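Local coordinates for protein ulvan Lyase-PL25 (Pseudoalteromonas sp. PLSV, PDB 5UAM) that cleaves ulvan, the sulfated cell-wall polysaccharide of green seaweeds, as a polysaccharide lyase of family PL25 built on a beta-propeller fold, at residues D174-F179 and F266-G271; S186-Q191 and W221-G226; M264-N267 and E272-N275. One frame throughout, in Å; residues are numbered along the deposited sequence. Where two conformers were deposited one is given.

Contact 1: D174-F179 and F266-G271; sequences DIYLFF and FNTKTG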
ATOM      1  N   ASP A 174       3.806  -0.794 -20.509  1.00 15.84           N
ATOM      2  CA  ASP A 174       5.012  -0.886 -19.695  1.00 14.77           C
ATOM      3  C   ASP A 174       4.634  -1.036 -18.229  1.00 14.76           C
ATOM      4  O   ASP A 174       3.656  -0.451 -17.744  1.00 16.17           O
ATOM      5  CB  ASP A 174       5.871   0.363 -19.857  1.00 15.36           C
ATOM      6  CG  ASP A 174       6.547   0.472 -21.236  1.00 15.97           C
ATOM      7  OD1 ASP A 174       6.468  -0.471 -22.072  1.00 20.16           O
ATOM      8  OD2 ASP A 174       7.149   1.550 -21.500  1.00 19.97           O
ATOM      9  N   ILE A 175       5.433  -1.824 -17.518  1.00 13.77           N
ATOM     10  CA  ILE A 175       5.175  -2.177 -16.126  1.00 13.29           C
ATOM     11  C   ILE A 175       6.291  -1.610 -15.268  1.00 14.35           C
ATOM     12  O   ILE A 175       7.483  -1.814 -15.561  1.00 15.01           O
ATOM     13  CB  ILE A 175       5.079  -3.698 -15.944  1.00 13.78           C
ATOM     14  CG1 ILE A 175       3.812  -4.215 -16.631  1.00 15.48           C
ATOM     15  CG2 ILE A 175       5.105  -4.065 -14.468  1.00 13.22           C
ATOM     16  CD1 ILE A 175       3.837  -5.683 -16.854  1.00 16.78           C
ATOM     17  N   TYR A 176       5.909  -0.899 -14.211  1.00 13.26           N
ATOM     18  CA  TYR A 176       6.848  -0.389 -13.224  1.00 13.27           C
ATOM     19  C   TYR A 176       6.528  -0.997 -11.872  1.00 14.12           C
ATOM     20  O   TYR A 176       5.388  -0.907 -11.404  1.00 15.41           O
ATOM     21  CB  TYR A 176       6.766   1.137 -13.117  1.00 15.10           C
ATOM     22  CG  TYR A 176       7.220   1.835 -14.364  1.00 13.75           C
ATOM     23  CD1 TYR A 176       6.377   1.993 -15.459  1.00 15.09           C
ATOM     24  CD2 TYR A 176       8.513   2.343 -14.464  1.00 14.83           C
ATOM     25  CE1 TYR A 176       6.815   2.640 -16.597  1.00 16.89           C
ATOM     26  CE2 TYR A 176       8.956   2.973 -15.595  1.00 15.60           C
ATOM     27  CZ  TYR A 176       8.106   3.136 -16.665  1.00 16.00           C
ATOM     28  OH  TYR A 176       8.548   3.773 -17.803  1.00 18.88           O
ATOM     29  N   LEU A 177       7.535  -1.593 -11.239  1.00 12.00           N
ATOM     30  CA  LEU A 177       7.407  -2.129  -9.891  1.00 11.86           C
ATOM     31  C   LEU A 177       8.244  -1.252  -8.976  1.00 13.41           C
ATOM     32  O   LEU A 177       9.461  -1.171  -9.147  1.00 12.96           O
ATOM     33  CB  LEU A 177       7.892  -3.579  -9.794  1.00 12.81           C
ATOM     34  CG  LEU A 177       7.639  -4.226  -8.433  1.00 14.90           C
ATOM     35  CD1 LEU A 177       6.155  -4.493  -8.243  1.00 13.37           C
ATOM     36  CD2 LEU A 177       8.434  -5.545  -8.336  1.00 16.29           C
ATOM     37  N   PHE A 178       7.586  -0.586  -8.034  1.00 10.94           N
ATOM     38  CA  PHE A 178       8.231   0.279  -7.055  1.00 11.62           C
ATOM     39  C   PHE A 178       8.337  -0.471  -5.731  1.00 12.61           C
ATOM     40  O   PHE A 178       7.420  -1.197  -5.340  1.00 12.33           O
ATOM     41  CB  PHE A 178       7.394   1.544  -6.838  1.00 12.50           C
ATOM     42  CG  PHE A 178       7.358   2.437  -8.018  1.00 12.14           C
ATOM     43  CD1 PHE A 178       6.478   2.172  -9.040  1.00 14.86           C
ATOM     44  CD2 PHE A 178       8.200   3.524  -8.111  1.00 15.16           C
ATOM     45  CE1 PHE A 178       6.417   2.970 -10.141  1.00 18.74           C
ATOM     46  CE2 PHE A 178       8.172   4.333  -9.262  1.00 16.36           C
ATOM     47  CZ  PHE A 178       7.270   4.031 -10.259  1.00 17.50           C
ATOM     48  N   PHE A 179       9.464  -0.329  -5.052  1.00 11.55           N
ATOM     49  CA  PHE A 179       9.697  -1.014  -3.790  1.00 12.33           C
ATOM     50  C   PHE A 179      10.927  -0.424  -3.114  1.00 13.63           C
ATOM     51  O   PHE A 179      11.723   0.305  -3.727  1.00 13.21           O
ATOM     52  CB  PHE A 179       9.875  -2.532  -3.980  1.00 11.58           C
ATOM     53  CG  PHE A 179      10.951  -2.905  -4.954  1.00 11.75           C
ATOM     54  CD1 PHE A 179      10.698  -2.971  -6.318  1.00 12.84           C
ATOM     55  CD2 PHE A 179      12.228  -3.219  -4.519  1.00 12.50           C
ATOM     56  CE1 PHE A 179      11.688  -3.314  -7.223  1.00 13.41           C
ATOM     57  CE2 PHE A 179      13.216  -3.564  -5.415  1.00 12.54           C
ATOM     58  CZ  PHE A 179      12.948  -3.625  -6.775  1.00 13.13           C
ATOM     59  N   PHE A 266       6.721  11.506 -11.711  1.00 15.84           N
ATOM     60  CA  PHE A 266       7.621  10.788 -12.605  1.00 16.84           C
ATOM     61  C   PHE A 266       6.950  10.742 -13.968  1.00 16.38           C
ATOM     62  O   PHE A 266       5.893  10.126 -14.126  1.00 15.49           O
ATOM     63  CB  PHE A 266       7.817   9.387 -12.018  1.00 15.87           C
ATOM     64  CG  PHE A 266       8.541   8.387 -12.895  1.00 15.63           C
ATOM     65  CD1 PHE A 266       9.448   8.743 -13.882  1.00 18.33           C
ATOM     66  CD2 PHE A 266       8.293   7.048 -12.686  1.00 16.34           C
ATOM     67  CE1 PHE A 266      10.099   7.752 -14.642  1.00 20.25           C
ATOM     68  CE2 PHE A 266       8.935   6.066 -13.434  1.00 17.87           C
ATOM     69  CZ  PHE A 266       9.816   6.406 -14.400  1.00 18.59           C
ATOM     70  N   ASN A 267       7.547  11.401 -14.952  1.00 17.30           N
ATOM     71  CA  ASN A 267       7.062  11.329 -16.322  1.00 17.08           C
ATOM     72  C   ASN A 267       7.682  10.095 -16.965  1.00 20.67           C
ATOM     73  O   ASN A 267       8.889  10.055 -17.212  1.00 21.20           O
ATOM     74  CB  ASN A 267       7.433  12.600 -17.073  1.00 19.24           C
ATOM     75  CG  ASN A 267       6.928  12.606 -18.503  1.00 24.79           C
ATOM     76  OD1 ASN A 267       6.945  11.590 -19.201  1.00 23.05           O
ATOM     77  ND2 ASN A 267       6.495  13.774 -18.956  1.00 30.08           N
ATOM     78  N   THR A 268       6.865   9.063 -17.199  1.00 20.20           N
ATOM     79  CA  THR A 268       7.426   7.812 -17.700  1.00 19.07           C
ATOM     80  C   THR A 268       7.835   7.873 -19.161  1.00 21.98           C
ATOM     81  O   THR A 268       8.566   6.986 -19.609  1.00 25.71           O
ATOM     82  CB  THR A 268       6.443   6.649 -17.520  1.00 18.28           C
ATOM     83  OG1 THR A 268       5.289   6.845 -18.359  1.00 21.51           O
ATOM     84  CG2 THR A 268       6.048   6.485 -16.082  1.00 18.70           C
ATOM     85  N   LYS A 269       7.398   8.888 -19.916  1.00 21.70           N
ATOM     86  CA  LYS A 269       7.809   9.007 -21.307  1.00 24.94           C
ATOM     87  C   LYS A 269       9.205   9.604 -21.404  1.00 28.02           C
ATOM     88  O   LYS A 269      10.049   9.105 -22.156  1.00 28.09           O
ATOM     89  CB  LYS A 269       6.790   9.856 -22.063  1.00 28.03           C
ATOM     90  CG  LYS A 269       7.115  10.078 -23.538  1.00 36.39           C
ATOM     91  CD  LYS A 269       6.080  10.973 -24.215  1.00 45.87           C
ATOM     92  CE  LYS A 269       6.186  12.446 -23.788  1.00 53.03           C
ATOM     93  NZ  LYS A 269       7.219  13.227 -24.545  1.00 57.66           N
ATOM     94  N   THR A 270       9.482  10.644 -20.623  1.00 26.70           N
ATOM     95  CA  THR A 270      10.791  11.288 -20.672  1.00 27.48           C
ATOM     96  C   THR A 270      11.768  10.718 -19.653  1.00 29.78           C
ATOM     97  O   THR A 270      12.985  10.882 -19.819  1.00 31.75           O
ATOM     98  CB  THR A 270      10.649  12.780 -20.387  1.00 27.24           C
ATOM     99  OG1 THR A 270      10.199  12.959 -19.036  1.00 27.32           O
ATOM    100  CG2 THR A 270       9.651  13.425 -21.327  1.00 31.48           C
ATOM    101  N   GLY A 271      11.270  10.064 -18.613  1.00 25.22           N
ATOM    102  CA  GLY A 271      12.100   9.543 -17.550  1.00 25.44           C
ATOM    103  C   GLY A 271      12.366  10.519 -16.427  1.00 26.25           C
ATOM    104  O   GLY A 271      12.918  10.112 -15.397  1.00 25.72           O
TER
HETATM  105  O   HOH W   1      10.873   5.098 -18.204  1.00 37.09           O

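Contact 2: S186-Q191 and W221-G226; sequences SDWVYQ and WYAWAG. With EDO (1,2-ethanediol), chain J; PO4 (phosphate ion), chain E.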
ATOM      1  N   SER A 186      18.074   1.523   2.944  1.00 17.25           N
ATOM      2  CA  SER A 186      18.036   1.129   1.550  1.00 15.15           C
ATOM      3  C   SER A 186      17.414   2.232   0.716  1.00 13.99           C
ATOM      4  O   SER A 186      16.541   2.974   1.180  1.00 15.42           O
ATOM      5  CB  SER A 186      17.169  -0.122   1.347  1.00 15.92           C
ATOM      6  OG  SER A 186      17.603  -1.199   2.163  1.00 16.87           O
ATOM      7  N   ASP A 187      17.844   2.307  -0.534  1.00 15.27           N
ATOM      8  CA  ASP A 187      17.171   3.193  -1.473  1.00 13.86           C
ATOM      9  C   ASP A 187      15.797   2.636  -1.829  1.00 13.74           C
ATOM     10  O   ASP A 187      15.546   1.432  -1.759  1.00 14.91           O
ATOM     11  CB  ASP A 187      17.954   3.296  -2.777  1.00 13.70           C
ATOM     12  CG  ASP A 187      19.280   4.058  -2.658  1.00 15.95           C
ATOM     13  OD1 ASP A 187      19.730   4.475  -1.559  1.00 16.93           O
ATOM     14  OD2 ASP A 187      19.904   4.222  -3.734  1.00 18.26           O
ATOM     15  N   TRP A 188      14.897   3.529  -2.230  1.00 12.56           N
ATOM     16  CA  TRP A 188      13.676   3.140  -2.932  1.00 12.04           C
ATOM     17  C   TRP A 188      13.942   3.212  -4.422  1.00 13.77           C
ATOM     18  O   TRP A 188      14.637   4.123  -4.891  1.00 13.59           O
ATOM     19  CB  TRP A 188      12.485   4.018  -2.559  1.00 13.13           C
ATOM     20  CG  TRP A 188      11.930   3.654  -1.221  1.00 13.40           C
ATOM     21  CD1 TRP A 188      12.545   3.825  -0.020  1.00 15.75           C
ATOM     22  CD2 TRP A 188      10.690   3.011  -0.950  1.00 14.18           C
ATOM     23  NE1 TRP A 188      11.757   3.345   0.989  1.00 16.26           N
ATOM     24  CE2 TRP A 188      10.605   2.856   0.448  1.00 12.37           C
ATOM     25  CE3 TRP A 188       9.637   2.567  -1.749  1.00 14.61           C
ATOM     26  CZ2 TRP A 188       9.496   2.272   1.069  1.00 16.57           C
ATOM     27  CZ3 TRP A 188       8.508   1.968  -1.100  1.00 16.42           C
ATOM     28  CH2 TRP A 188       8.474   1.846   0.273  1.00 14.66           C
ATOM     29  N   VAL A 189      13.394   2.247  -5.146  1.00 12.82           N
ATOM     30  CA  VAL A 189      13.718   2.041  -6.545  1.00 12.24           C
ATOM     31  C   VAL A 189      12.454   1.687  -7.315  1.00 13.20           C
ATOM     32  O   VAL A 189      11.419   1.335  -6.748  1.00 12.94           O
ATOM     33  CB  VAL A 189      14.729   0.894  -6.733  1.00 13.82           C
ATOM     34  CG1 VAL A 189      15.993   1.120  -5.910  1.00 14.97           C
ATOM     35  CG2 VAL A 189      14.080  -0.436  -6.363  1.00 14.46           C
ATOM     36  N   TYR A 190      12.586   1.697  -8.631  1.00 12.46           N
ATOM     37  CA  TYR A 190      11.675   0.939  -9.475  1.00 13.11           C
ATOM     38  C   TYR A 190      12.454   0.023 -10.403  1.00 13.76           C
ATOM     39  O   TYR A 190      13.624   0.257 -10.713  1.00 13.89           O
ATOM     40  CB  TYR A 190      10.741   1.844 -10.290  1.00 13.07           C
ATOM     41  CG  TYR A 190      11.422   2.703 -11.338  1.00 13.64           C
ATOM     42  CD1 TYR A 190      11.729   2.203 -12.591  1.00 14.27           C
ATOM     43  CD2 TYR A 190      11.748   4.035 -11.084  1.00 14.84           C
ATOM     44  CE1 TYR A 190      12.341   2.988 -13.559  1.00 13.64           C
ATOM     45  CE2 TYR A 190      12.354   4.821 -12.044  1.00 16.58           C
ATOM     46  CZ  TYR A 190      12.651   4.306 -13.290  1.00 15.97           C
ATOM     47  OH  TYR A 190      13.256   5.117 -14.233  1.00 16.98           O
ATOM     48  N   GLN A 191      11.777  -1.053 -10.827  1.00 12.30           N
ATOM     49  CA  GLN A 191      12.220  -1.851 -11.955  1.00 12.99           C
ATOM     50  C   GLN A 191      11.158  -1.802 -13.036  1.00 13.87           C
ATOM     51  O   GLN A 191       9.961  -1.931 -12.756  1.00 13.80           O
ATOM     52  CB  GLN A 191      12.509  -3.303 -11.562  1.00 13.47           C
ATOM     53  CG  GLN A 191      13.730  -3.470 -10.684  1.00 13.40           C
ATOM     54  CD  GLN A 191      14.140  -4.900 -10.496  1.00 14.22           C
ATOM     55  OE1 GLN A 191      13.836  -5.539  -9.473  1.00 14.91           O
ATOM     56  NE2 GLN A 191      14.840  -5.423 -11.486  1.00 14.49           N
ATOM     57  N   TRP A 221      13.187   6.066   4.145  1.00 15.16           N
ATOM     58  CA  TRP A 221      11.968   6.581   3.528  1.00 14.24           C
ATOM     59  C   TRP A 221      10.867   5.529   3.479  1.00 13.26           C
ATOM     60  O   TRP A 221      11.127   4.329   3.512  1.00 14.30           O
ATOM     61  CB  TRP A 221      12.235   6.989   2.079  1.00 15.69           C
ATOM     62  CG  TRP A 221      13.313   8.009   1.923  1.00 13.85           C
ATOM     63  CD1 TRP A 221      14.644   7.789   1.601  1.00 15.89           C
ATOM     64  CD2 TRP A 221      13.164   9.426   2.050  1.00 13.74           C
ATOM     65  NE1 TRP A 221      15.305   8.987   1.526  1.00 16.15           N
ATOM     66  CE2 TRP A 221      14.425  10.007   1.799  1.00 14.17           C
ATOM     67  CE3 TRP A 221      12.082  10.264   2.345  1.00 15.55           C
ATOM     68  CZ2 TRP A 221      14.628  11.384   1.835  1.00 16.07           C
ATOM     69  CZ3 TRP A 221      12.286  11.630   2.390  1.00 15.95           C
ATOM     70  CH2 TRP A 221      13.548  12.181   2.136  1.00 16.64           C
ATOM     71  N   TYR A 222       9.636   6.021   3.306  1.00 13.47           N
ATOM     72  CA  TYR A 222       8.502   5.169   2.949  1.00 12.40           C
ATOM     73  C   TYR A 222       7.694   5.888   1.880  1.00 12.96           C
ATOM     74  O   TYR A 222       7.313   7.048   2.061  1.00 14.59           O
ATOM     75  CB  TYR A 222       7.604   4.893   4.163  1.00 13.99           C
ATOM     76  CG  TYR A 222       8.267   4.013   5.196  1.00 13.45           C
ATOM     77  CD1 TYR A 222       9.041   4.581   6.208  1.00 14.43           C
ATOM     78  CD2 TYR A 222       8.141   2.633   5.170  1.00 12.85           C
ATOM     79  CE1 TYR A 222       9.678   3.792   7.150  1.00 12.73           C
ATOM     80  CE2 TYR A 222       8.767   1.840   6.092  1.00 12.93           C
ATOM     81  CZ  TYR A 222       9.520   2.425   7.120  1.00 12.42           C
ATOM     82  OH  TYR A 222      10.156   1.641   8.051  1.00 15.52           O
ATOM     83  N   ALA A 223       7.432   5.205   0.769  1.00 12.50           N
ATOM     84  CA  ALA A 223       6.805   5.836  -0.387  1.00 12.67           C
ATOM     85  C   ALA A 223       5.558   5.076  -0.812  1.00 12.03           C
ATOM     86  O   ALA A 223       5.428   3.874  -0.586  1.00 12.52           O
ATOM     87  CB  ALA A 223       7.787   5.891  -1.574  1.00 13.78           C
ATOM     88  N   TRP A 224       4.645   5.803  -1.446  1.00 11.98           N
ATOM     89  CA  TRP A 224       3.459   5.258  -2.085  1.00 11.27           C
ATOM     90  C   TRP A 224       3.388   5.849  -3.482  1.00 12.53           C
ATOM     91  O   TRP A 224       3.286   7.079  -3.648  1.00 12.24           O
ATOM     92  CB  TRP A 224       2.204   5.607  -1.295  1.00 11.21           C
ATOM     93  CG  TRP A 224       0.966   4.826  -1.638  1.00 12.35           C
ATOM     94  CD1 TRP A 224       0.503   3.709  -0.998  1.00 12.75           C
ATOM     95  CD2 TRP A 224       0.027   5.098  -2.687  1.00 11.25           C
ATOM     96  NE1 TRP A 224      -0.667   3.284  -1.564  1.00 12.47           N
ATOM     97  CE2 TRP A 224      -0.982   4.124  -2.604  1.00 12.06           C
ATOM     98  CE3 TRP A 224      -0.070   6.082  -3.678  1.00 12.96           C
ATOM     99  CZ2 TRP A 224      -2.059   4.094  -3.482  1.00 13.53           C
ATOM    100  CZ3 TRP A 224      -1.148   6.037  -4.542  1.00 13.24           C
ATOM    101  CH2 TRP A 224      -2.107   5.069  -4.442  1.00 14.22           C
ATOM    102  N   ALA A 225       3.461   4.976  -4.480  1.00 12.40           N
ATOM    103  CA  ALA A 225       3.434   5.367  -5.877  1.00 11.67           C
ATOM    104  C   ALA A 225       2.130   4.939  -6.512  1.00 11.70           C
ATOM    105  O   ALA A 225       1.676   3.806  -6.322  1.00 13.16           O
ATOM    106  CB  ALA A 225       4.584   4.707  -6.633  1.00 14.93           C
ATOM    107  N   GLY A 226       1.528   5.828  -7.300  1.00 12.60           N
ATOM    108  CA  GLY A 226       0.302   5.523  -8.003  1.00 13.38           C
ATOM    109  C   GLY A 226       0.245   6.247  -9.329  1.00 14.32           C
ATOM    110  O   GLY A 226       1.099   7.075  -9.643  1.00 14.96           O
TER
HETATM  111  C1  EDO J 508      23.130   3.346  -2.364  1.00 28.70           C
HETATM  112  O1  EDO J 508      22.644   4.524  -1.701  1.00 26.09           O
HETATM  113  C2  EDO J 508      24.614   3.165  -2.065  1.00 28.93           C
HETATM  114  O2  EDO J 508      24.797   3.057  -0.648  1.00 26.49           O
HETATM  115  P   PO4 E 503       9.779  -2.111   8.193  1.00 17.21           P
HETATM  116  O1  PO4 E 503      10.473  -1.967   9.533  1.00 23.07           O
HETATM  117  O2  PO4 E 503       9.881  -0.859   7.423  1.00 16.54           O
HETATM  118  O3  PO4 E 503       8.335  -2.403   8.524  1.00 22.87           O
HETATM  119  O4  PO4 E 503      10.459  -3.246   7.435  1.00 20.10           O
HETATM  120  O   HOH W   2      14.353   3.636   2.865  1.00 16.36           O

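Contact 3: M264-N267 and E272-N275; sequences MSFN and EWSN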
ATOM      1  N   MET A 264       6.238  14.022  -5.312  1.00 14.58           N
ATOM      2  CA  MET A 264       6.868  14.279  -6.595  1.00 15.50           C
ATOM      3  C   MET A 264       6.204  13.432  -7.671  1.00 12.92           C
ATOM      4  O   MET A 264       5.447  12.506  -7.381  1.00 13.81           O
ATOM      5  CB  MET A 264       8.388  14.055  -6.537  1.00 15.76           C
ATOM      6  CG  MET A 264       8.803  12.650  -6.202  1.00 14.17           C
ATOM      7  SD  MET A 264      10.545  12.709  -5.703  1.00 16.81           S
ATOM      8  CE  MET A 264      10.883  10.972  -5.395  1.00 16.88           C
ATOM      9  N   SER A 265       6.532  13.747  -8.922  1.00 15.03           N
ATOM     10  CA  SER A 265       5.930  13.128 -10.094  0.62 14.95           C
ATOM     11  C   SER A 265       7.029  12.595 -11.010  1.00 16.37           C
ATOM     12  O   SER A 265       8.112  13.164 -11.092  1.00 17.66           O
ATOM     13  CB  SER A 265       5.085  14.182 -10.828  0.62 21.51           C
ATOM     14  OG  SER A 265       4.322  13.646 -11.891  0.62 23.12           O
ATOM     15  N   PHE A 266       6.721  11.506 -11.711  1.00 15.84           N
ATOM     16  CA  PHE A 266       7.621  10.788 -12.605  1.00 16.84           C
ATOM     17  C   PHE A 266       6.950  10.742 -13.968  1.00 16.38           C
ATOM     18  O   PHE A 266       5.893  10.126 -14.126  1.00 15.49           O
ATOM     19  CB  PHE A 266       7.817   9.387 -12.018  1.00 15.87           C
ATOM     20  CG  PHE A 266       8.541   8.387 -12.895  1.00 15.63           C
ATOM     21  CD1 PHE A 266       9.448   8.743 -13.882  1.00 18.33           C
ATOM     22  CD2 PHE A 266       8.293   7.048 -12.686  1.00 16.34           C
ATOM     23  CE1 PHE A 266      10.099   7.752 -14.642  1.00 20.25           C
ATOM     24  CE2 PHE A 266       8.935   6.066 -13.434  1.00 17.87           C
ATOM     25  CZ  PHE A 266       9.816   6.406 -14.400  1.00 18.59           C
ATOM     26  N   ASN A 267       7.547  11.401 -14.952  1.00 17.30           N
ATOM     27  CA  ASN A 267       7.062  11.329 -16.322  1.00 17.08           C
ATOM     28  C   ASN A 267       7.682  10.095 -16.965  1.00 20.67           C
ATOM     29  O   ASN A 267       8.889  10.055 -17.212  1.00 21.20           O
ATOM     30  CB  ASN A 267       7.433  12.600 -17.073  1.00 19.24           C
ATOM     31  CG  ASN A 267       6.928  12.606 -18.503  1.00 24.79           C
ATOM     32  OD1 ASN A 267       6.945  11.590 -19.201  1.00 23.05           O
ATOM     33  ND2 ASN A 267       6.495  13.774 -18.956  1.00 30.08           N
ATOM     34  N   GLU A 272      11.931  11.764 -16.567  1.00 22.23           N
ATOM     35  CA  GLU A 272      12.275  12.829 -15.630  1.00 25.80           C
ATOM     36  C   GLU A 272      11.268  12.973 -14.495  1.00 22.99           C
ATOM     37  O   GLU A 272      10.062  12.772 -14.658  1.00 21.60           O
ATOM     38  CB  GLU A 272      12.342  14.151 -16.367  1.00 26.49           C
ATOM     39  CG  GLU A 272      13.349  14.112 -17.504  1.00 31.13           C
ATOM     40  CD  GLU A 272      13.517  15.452 -18.147  1.00 42.33           C
ATOM     41  OE1 GLU A 272      14.675  15.881 -18.334  1.00 44.77           O
ATOM     42  OE2 GLU A 272      12.486  16.075 -18.461  1.00 43.56           O
ATOM     43  N   TRP A 273      11.792  13.342 -13.334  1.00 18.96           N
ATOM     44  CA  TRP A 273      11.018  13.551 -12.126  1.00 16.49           C
ATOM     45  C   TRP A 273      10.951  15.040 -11.809  1.00 18.08           C
ATOM     46  O   TRP A 273      11.861  15.803 -12.145  1.00 20.13           O
ATOM     47  CB  TRP A 273      11.697  12.816 -10.982  1.00 18.94           C
ATOM     48  CG  TRP A 273      11.637  11.322 -11.122  1.00 17.64           C
ATOM     49  CD1 TRP A 273      12.256  10.552 -12.073  1.00 19.16           C
ATOM     50  CD2 TRP A 273      10.928  10.422 -10.276  1.00 17.94           C
ATOM     51  NE1 TRP A 273      11.970   9.225 -11.858  1.00 19.83           N
ATOM     52  CE2 TRP A 273      11.162   9.110 -10.761  1.00 16.98           C
ATOM     53  CE3 TRP A 273      10.125  10.592  -9.154  1.00 17.62           C
ATOM     54  CZ2 TRP A 273      10.600   7.980 -10.159  1.00 15.78           C
ATOM     55  CZ3 TRP A 273       9.582   9.481  -8.561  1.00 16.14           C
ATOM     56  CH2 TRP A 273       9.822   8.183  -9.057  1.00 15.83           C
ATOM     57  N   SER A 274       9.861  15.448 -11.155  1.00 17.94           N
ATOM     58  CA  SER A 274       9.648  16.862 -10.882  1.00 17.68           C
ATOM     59  C   SER A 274       8.808  17.025  -9.627  1.00 17.67           C
ATOM     60  O   SER A 274       8.087  16.117  -9.217  1.00 17.93           O
ATOM     61  CB  SER A 274       8.959  17.555 -12.053  1.00 21.44           C
ATOM     62  OG  SER A 274       7.722  16.936 -12.322  1.00 22.84           O
ATOM     63  N   ASN A 275       8.875  18.223  -9.046  1.00 16.93           N
ATOM     64  CA  ASN A 275       8.017  18.551  -7.926  1.00 16.70           C
ATOM     65  C   ASN A 275       6.688  19.071  -8.455  1.00 18.70           C
ATOM     66  O   ASN A 275       6.440  19.073  -9.662  1.00 19.95           O
ATOM     67  CB  ASN A 275       8.717  19.502  -6.953  1.00 18.67           C
ATOM     68  CG  ASN A 275       8.814  20.926  -7.462  1.00 21.31           C
ATOM     69  OD1 ASN A 275       8.417  21.254  -8.587  1.00 20.64           O
ATOM     70  ND2 ASN A 275       9.329  21.796  -6.606  1.00 25.42           N
TER

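Contact 1: D174-F179 and F266-G271
Tyr176 carries its ring anti to the carbonyl carbon (chi1 -66°), while Phe266 turns its CG anti to the backbone N (chi1 171°), and these torsions bring the two rings together. They meet as an offset edge-to-face pair, the Phe266 edge directed at the Tyr176 face with planes at 89°; Phe266 CZ comes to 3.7 Å from Tyr176 CE2. Phe178, two residues on, adds its ring edge, with its CZ 4.0 Å from Phe266 CD2. Thr268 closes the other end: its CB lies 3.6 Å from Tyr176 OH, and its methyl CG2 leans over the rim of one Phe266 face. Threonine suits this place because CB and CG2 pack on the Tyr176 ring while OG1 hydrogen-bonds to Asp231 O. Beyond it the chain reverses in an Asx turn, Asn267 OD1 accepting from Lys269 N at 2.8 Å and also from Thr270 N, with Gly271 ending the turn at a positive phi that favours glycine. Water 1 lies 2.7 Å from Tyr176 OH and donates a longer bond of 3.3 Å to Thr268 O. A phenylalanine in place of Tyr176 would probably leave this water without its phenolic partner and Thr268 CB without the OH that packs on it. Buried aromatic packing thus joins strand 175-180 to the end of strand 258-267 and the turn after it, with a water as the polar link.

Contact 2: S186-Q191 and W221-G226
Trp188 NE1 is gripped from two quarters: it donates to Trp221 O at 2.8 Å and, more weakly, to water 2. The bond to the carbonyl is bent, 130° at the hydrogen, and NE1 stands 68° out of the carbonyl plane. Water 2 ties the same corner together, accepting from Trp221 N at 3.0 Å and lying 2.8 Å from Ser186 O. With CG anti to its carbonyl carbon (chi1 -77°), Trp188 lays its indole against residues 221-223. Tryptophan suits the place because it supplies both this donor and a broad apolar plate. The Tyr222-Ala223 peptide lies over the rim of one indole face, and Ala223 CB sits over the six-membered ring, 4.1 Å from its centroid, in a CH-pi contact. Alanine is small enough to let the backbone approach closely, Ala223 N coming to 3.6 Å from Trp188 CH2. Trp221 CB packs beside Trp188 CD1, though the Trp221 indole leads off to bond Lys208 O. Tyr222, a substrate-binding residue, points its CB away from 186-191, and its OH donates to phosphate O2 at 2.6 Å; His99, His119, Arg180 and His184 also bind this ion, probably from the crystallisation liquor. Trp188 bridges two strands that are not sheet neighbours: strand 204-211 pairs with both 188-193 and 217-227, their segment axes 9.0 Å apart, and its Phe206 also touches the indole, as does Arg180 of strand 175-180.

Contact 3: M264-N267 and E272-N275
Three backbone hydrogen bonds join the segments. Ser265 and Ser274 form a hydrogen-bonded antiparallel pair, Ser265 N to Ser274 O at 2.8 Å and Ser274 N to Ser265 O at 2.9 Å, and Asn267 N reaches Glu272 O at 2.9 Å. Glu272 OE2 forms a salt bridge with Lys280. This is a beta hairpin, strand 258-267 turning back through residues 268-272 into the short strand 273-274. The two serines lie on one face, small and polar where the sheet is partly exposed; the non-hydrogen-bonded pair Phe266 and Trp273 lies on the other, buried. There the Phe266 ring and the five-membered ring of Trp273 are almost parallel, at 7°, but displaced so that little of one lies over the other, with Phe266 CD1 3.3 Å from Trp273 NE1. Phe266 CB sits over the six-membered ring, 3.5 Å from its centroid, a CH-pi contact that a broad, flat tryptophan can offer. Phe206 also packs on Trp273, nearly parallel. Met264 comes in at the indole edge, CG near the ring plane and the chain extended beyond. Its SD makes an oblique Met-aromatic contact, 5.2 Å from the six-membered centroid, and the methyl CE ends 3.7 Å from Trp273 CZ3.

Overall arrangement
All three contacts lie in one continuous run of antiparallel strands of the propeller, their centres 10 to 13 Å apart. Contacts 1 and 3 share Phe266 and Asn267. Contacts 1 and 2 use the neighbouring strands 175-180 and 188-193. Tyr190, from segment 186-191, links the segments: its ring meets Tyr176 and Phe266, its OH 3.7 Å from Phe266 CZ, and it also packs on Trp273. Contact 2 reaches the substrate site directly through Tyr222, whose side chain is about 6 Å from the zinc ion. Contact 1 stands further back, with the Phe178 side chain about 8 Å from that of Tyr164, the probable proton acceptor; in contact 3, Met264 is about 12 Å from Tyr222, side chain to side chain.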